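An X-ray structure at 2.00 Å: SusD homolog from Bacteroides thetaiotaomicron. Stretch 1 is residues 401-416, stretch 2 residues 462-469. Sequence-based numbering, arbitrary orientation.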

# COMPACT_ATOMS: atom_id res chain seq x y z
N ASN A 401 -7.18 -25.26 13.48
CA ASN A 401 -5.88 -24.69 13.15
C ASN A 401 -5.57 -23.34 13.81
O ASN A 401 -4.41 -23.06 14.12
N TYR A 402 -6.58 -22.50 14.00
CA TYR A 402 -6.34 -21.20 14.62
C TYR A 402 -6.20 -21.40 16.12
O TYR A 402 -7.11 -21.88 16.78
N LYS A 403 -5.06 -21.01 16.67
CA LYS A 403 -4.81 -21.22 18.09
C LYS A 403 -4.97 -20.04 19.03
O LYS A 403 -4.75 -20.18 20.23
N TYR A 404 -5.37 -18.88 18.52
CA TYR A 404 -5.51 -17.71 19.38
C TYR A 404 -6.94 -17.24 19.60
O TYR A 404 -7.19 -16.05 19.77
N GLY A 405 -7.87 -18.19 19.63
CA GLY A 405 -9.26 -17.84 19.84
C GLY A 405 -10.17 -18.60 18.90
O GLY A 405 -9.73 -19.52 18.22
N THR A 406 -11.43 -18.21 18.86
CA THR A 406 -12.42 -18.86 18.01
C THR A 406 -12.56 -18.13 16.69
O THR A 406 -13.17 -17.06 16.63
N TYR A 407 -12.00 -18.70 15.63
CA TYR A 407 -12.07 -18.09 14.31
C TYR A 407 -11.91 -19.11 13.20
O TYR A 407 -11.12 -20.05 13.31
N ASN A 408 -12.66 -18.92 12.13
CA ASN A 408 -12.56 -19.81 10.99
C ASN A 408 -13.13 -19.14 9.75
O ASN A 408 -14.10 -18.39 9.82
N HIS A 409 -12.48 -19.40 8.63
CA HIS A 409 -12.91 -18.86 7.35
C HIS A 409 -12.21 -19.67 6.27
O HIS A 409 -10.98 -19.76 6.24
N ASP A 410 -13.00 -20.28 5.39
CA ASP A 410 -12.43 -21.07 4.32
C ASP A 410 -12.11 -20.16 3.15
O ASP A 410 -12.98 -19.83 2.34
N LEU A 411 -10.85 -19.75 3.07
CA LEU A 411 -10.39 -18.87 2.01
C LEU A 411 -10.38 -19.53 0.63
O LEU A 411 -10.35 -18.83 -0.39
N SER A 412 -10.42 -20.86 0.58
CA SER A 412 -10.38 -21.57 -0.69
C SER A 412 -11.65 -21.48 -1.52
O SER A 412 -11.60 -21.55 -2.75
N ILE A 413 -12.78 -21.32 -0.84
CA ILE A 413 -14.08 -21.25 -1.50
C ILE A 413 -14.16 -20.26 -2.66
O ILE A 413 -14.09 -19.05 -2.47
N GLY A 414 -14.33 -20.80 -3.86
CA GLY A 414 -14.44 -19.99 -5.06
C GLY A 414 -13.18 -19.21 -5.39
O GLY A 414 -13.22 -18.28 -6.19
N ASN A 415 -12.06 -19.60 -4.78
CA ASN A 415 -10.80 -18.91 -5.01
C ASN A 415 -10.03 -19.51 -6.18
O ASN A 415 -10.39 -20.57 -6.70
N THR A 416 -8.97 -18.83 -6.60
CA THR A 416 -8.18 -19.27 -7.75
C THR A 416 -6.76 -19.73 -7.39
O THR A 416 -6.30 -19.55 -6.27
N PRO A 462 -7.36 -9.58 -3.61
CA PRO A 462 -7.76 -10.99 -3.57
C PRO A 462 -8.85 -11.16 -2.50
O PRO A 462 -9.11 -10.24 -1.74
N TYR A 463 -9.48 -12.33 -2.46
CA TYR A 463 -10.50 -12.56 -1.44
C TYR A 463 -9.75 -12.58 -0.12
O TYR A 463 -8.63 -13.08 -0.04
N LEU A 464 -10.36 -12.04 0.93
CA LEU A 464 -9.71 -11.95 2.23
C LEU A 464 -10.39 -12.74 3.33
O LEU A 464 -11.58 -13.05 3.25
N MSE A 465 -9.62 -13.04 4.37
CA MSE A 465 -10.14 -13.71 5.55
C MSE A 465 -11.04 -12.64 6.15
O MSE A 465 -10.66 -11.47 6.19
N LYS A 466 -12.24 -13.02 6.59
CA LYS A 466 -13.17 -12.05 7.16
C LYS A 466 -12.69 -11.56 8.52
O LYS A 466 -11.98 -12.26 9.23
N PRO A 467 -13.09 -10.33 8.91
CA PRO A 467 -12.65 -9.81 10.21
C PRO A 467 -13.17 -10.68 11.35
O PRO A 467 -14.29 -11.19 11.30
N MSE A 468 -12.35 -10.85 12.38
CA MSE A 468 -12.74 -11.67 13.53
C MSE A 468 -13.73 -10.92 14.42
O MSE A 468 -14.64 -11.52 14.98
N ASP A 469 -13.53 -9.61 14.55
CA ASP A 469 -14.40 -8.76 15.35
C ASP A 469 -15.64 -8.43 14.52
O ASP A 469 -15.64 -7.48 13.74

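The apolar centre is built around two selenomethionines, within a contact that buries 696 Å², both sides summed, between two stretches that form no regular helix or strand. In stretch 1, Y407, H409 and L411 all direct CA-to-CB toward stretch 2, and all three adopt chi1 t. M465 (chi1 m, chi2 m, chi3 t) places CE 4.0 Å from L411 CD2, while its CB lies 4.4 Å from Y407 CZ. L411 (t, p) also reaches Y463, with CD1 4.4 Å from Y463 CB and 3.4 Å from Y463 O. M468 (t, t, chi3 -1°) sets CB 3.8 Å from Y407 CD1, and its SE lies 4.4 Å from Y402 CE2, extending the apolar packing to a second tyrosine.

H409 lies against the backbone of stretch 2. M465 CA sits 4.2 Å from the imidazole centroid and 19° off the ring normal, a CH-pi contact over the face; M465 SE, 4.9 Å from that centroid and 64° off the normal, approaches obliquely. H409 CD2 also meets K466 CG at 3.5 Å.

Polar contacts border this packing. Y407 OH donates to K466 O at 2.5 Å, with the acceptor near the ring plane; K466 N is also close to Y407 OH, at 3.1 Å, but the angle is too poor for a hydrogen bond. The K466 side chain (chi1 p, chi2 and chi3 t) extends so that NZ donates a weak hydrogen bond to N408 O at 3.1 Å.

At the other end, Y463 (chi1 m) has its CA-to-CB bond directed toward stretch 1, and G414 O lies at its ring edge, 3.5 Å from Y463 CE2. Water 1 bridges the pair, its O donating to G414 O at 2.7 Å and hydrogen-bonding Y463 OH at 2.7 Å.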

# COMPACT_ATOMS: atom_id res chain seq x y z
CB ASN A 401 -5.72 -24.55 11.63
CG ASN A 401 -4.28 -24.32 11.22
OD1 ASN A 401 -4.00 -23.53 10.31
ND2 ASN A 401 -3.36 -25.02 11.87
CB TYR A 402 -7.48 -20.24 14.32
CG TYR A 402 -7.14 -18.82 14.71
CD1 TYR A 402 -6.06 -18.17 14.11
CD2 TYR A 402 -7.86 -18.15 15.70
CE1 TYR A 402 -5.70 -16.88 14.48
CE2 TYR A 402 -7.51 -16.85 16.08
CZ TYR A 402 -6.43 -16.23 15.47
OH TYR A 402 -6.07 -14.95 15.84
CB LYS A 403 -3.42 -21.83 18.26
CG LYS A 403 -2.42 -21.37 17.21
CD LYS A 403 -1.04 -21.99 17.43
CE LYS A 403 -1.04 -23.50 17.27
NZ LYS A 403 -1.17 -23.94 15.85
CB TYR A 404 -4.65 -16.57 18.82
CG TYR A 404 -3.24 -17.02 18.51
CD1 TYR A 404 -2.73 -16.93 17.21
CD2 TYR A 404 -2.44 -17.60 19.49
CE1 TYR A 404 -1.46 -17.40 16.91
CE2 TYR A 404 -1.17 -18.08 19.20
CZ TYR A 404 -0.68 -17.98 17.90
OH TYR A 404 0.56 -18.47 17.60
CB THR A 406 -13.78 -18.93 18.70
OG1 THR A 406 -13.67 -19.71 19.90
CG2 THR A 406 -14.82 -19.56 17.79
CB TYR A 407 -10.97 -17.03 14.15
CG TYR A 407 -10.97 -16.37 12.79
CD1 TYR A 407 -11.84 -15.31 12.51
CD2 TYR A 407 -10.12 -16.81 11.77
CE1 TYR A 407 -11.86 -14.71 11.25
CE2 TYR A 407 -10.14 -16.22 10.51
CZ TYR A 407 -11.01 -15.17 10.25
OH TYR A 407 -11.03 -14.58 9.01
CB ASN A 408 -13.31 -21.12 11.26
CG ASN A 408 -14.81 -20.95 11.22
OD1 ASN A 408 -15.40 -20.76 10.15
ND2 ASN A 408 -15.45 -21.00 12.38
CB HIS A 409 -12.54 -17.38 7.22
CG HIS A 409 -13.00 -16.77 5.93
ND1 HIS A 409 -12.32 -16.94 4.74
CD2 HIS A 409 -14.11 -16.06 5.62
CE1 HIS A 409 -12.99 -16.36 3.76
NE2 HIS A 409 -14.08 -15.82 4.27
CB ASP A 410 -13.40 -22.16 3.87
CG ASP A 410 -12.74 -23.17 2.97
OD1 ASP A 410 -11.68 -22.84 2.40
OD2 ASP A 410 -13.27 -24.29 2.81
CB LEU A 411 -8.98 -18.37 2.35
CG LEU A 411 -8.37 -17.26 1.50
CD1 LEU A 411 -9.23 -16.00 1.59
CD2 LEU A 411 -6.96 -16.97 2.00
CB SER A 412 -10.06 -23.06 -0.46
OG SER A 412 -11.15 -23.72 0.16
CB ILE A 413 -15.20 -20.92 -0.50
CG1 ILE A 413 -15.24 -21.99 0.60
CG2 ILE A 413 -16.54 -20.83 -1.21
CD1 ILE A 413 -16.24 -21.71 1.71
CB ASN A 415 -9.96 -18.93 -3.72
CG ASN A 415 -9.30 -17.58 -3.44
OD1 ASN A 415 -9.23 -17.14 -2.29
ND2 ASN A 415 -8.79 -16.94 -4.48
CB THR A 416 -8.10 -18.13 -8.80
OG1 THR A 416 -7.53 -18.62 -10.01
CG2 THR A 416 -7.23 -16.98 -8.26
CB PRO A 462 -6.47 -11.69 -3.18
CG PRO A 462 -5.85 -10.70 -2.23
CD PRO A 462 -6.07 -9.38 -2.94
CB TYR A 463 -11.21 -13.90 -1.68
CG TYR A 463 -12.09 -13.91 -2.92
CD1 TYR A 463 -12.65 -12.73 -3.42
CD2 TYR A 463 -12.38 -15.11 -3.57
CE1 TYR A 463 -13.48 -12.75 -4.54
CE2 TYR A 463 -13.21 -15.14 -4.69
CZ TYR A 463 -13.76 -13.96 -5.17
OH TYR A 463 -14.58 -13.98 -6.27
CB LEU A 464 -9.65 -10.49 2.67
CG LEU A 464 -9.21 -9.45 1.65
CD1 LEU A 464 -9.51 -8.06 2.18
CD2 LEU A 464 -7.73 -9.61 1.35
CB MSE A 465 -9.01 -14.05 6.53
CG MSE A 465 -8.03 -15.11 6.03
SE MSE A 465 -8.66 -16.91 6.37
CE MSE A 465 -7.07 -17.90 5.89
CB LYS A 466 -14.55 -12.70 7.32
CG LYS A 466 -14.56 -13.83 8.33
CD LYS A 466 -15.88 -14.59 8.34
CE LYS A 466 -15.81 -15.75 9.32
NZ LYS A 466 -16.63 -16.91 8.84
CB PRO A 467 -13.24 -8.40 10.22
CG PRO A 467 -14.46 -8.52 9.35
CD PRO A 467 -13.96 -9.37 8.22
CB MSE A 468 -11.50 -12.04 14.33
CG MSE A 468 -11.78 -12.94 15.50
SE MSE A 468 -10.17 -13.38 16.46
CE MSE A 468 -8.85 -12.46 15.41
CB ASP A 469 -13.66 -7.47 15.72
CG ASP A 469 -14.50 -6.53 16.56
OD1 ASP A 469 -15.62 -6.92 16.98
OD2 ASP A 469 -14.03 -5.40 16.81
O HOH W 1 -15.16 -16.52 -6.88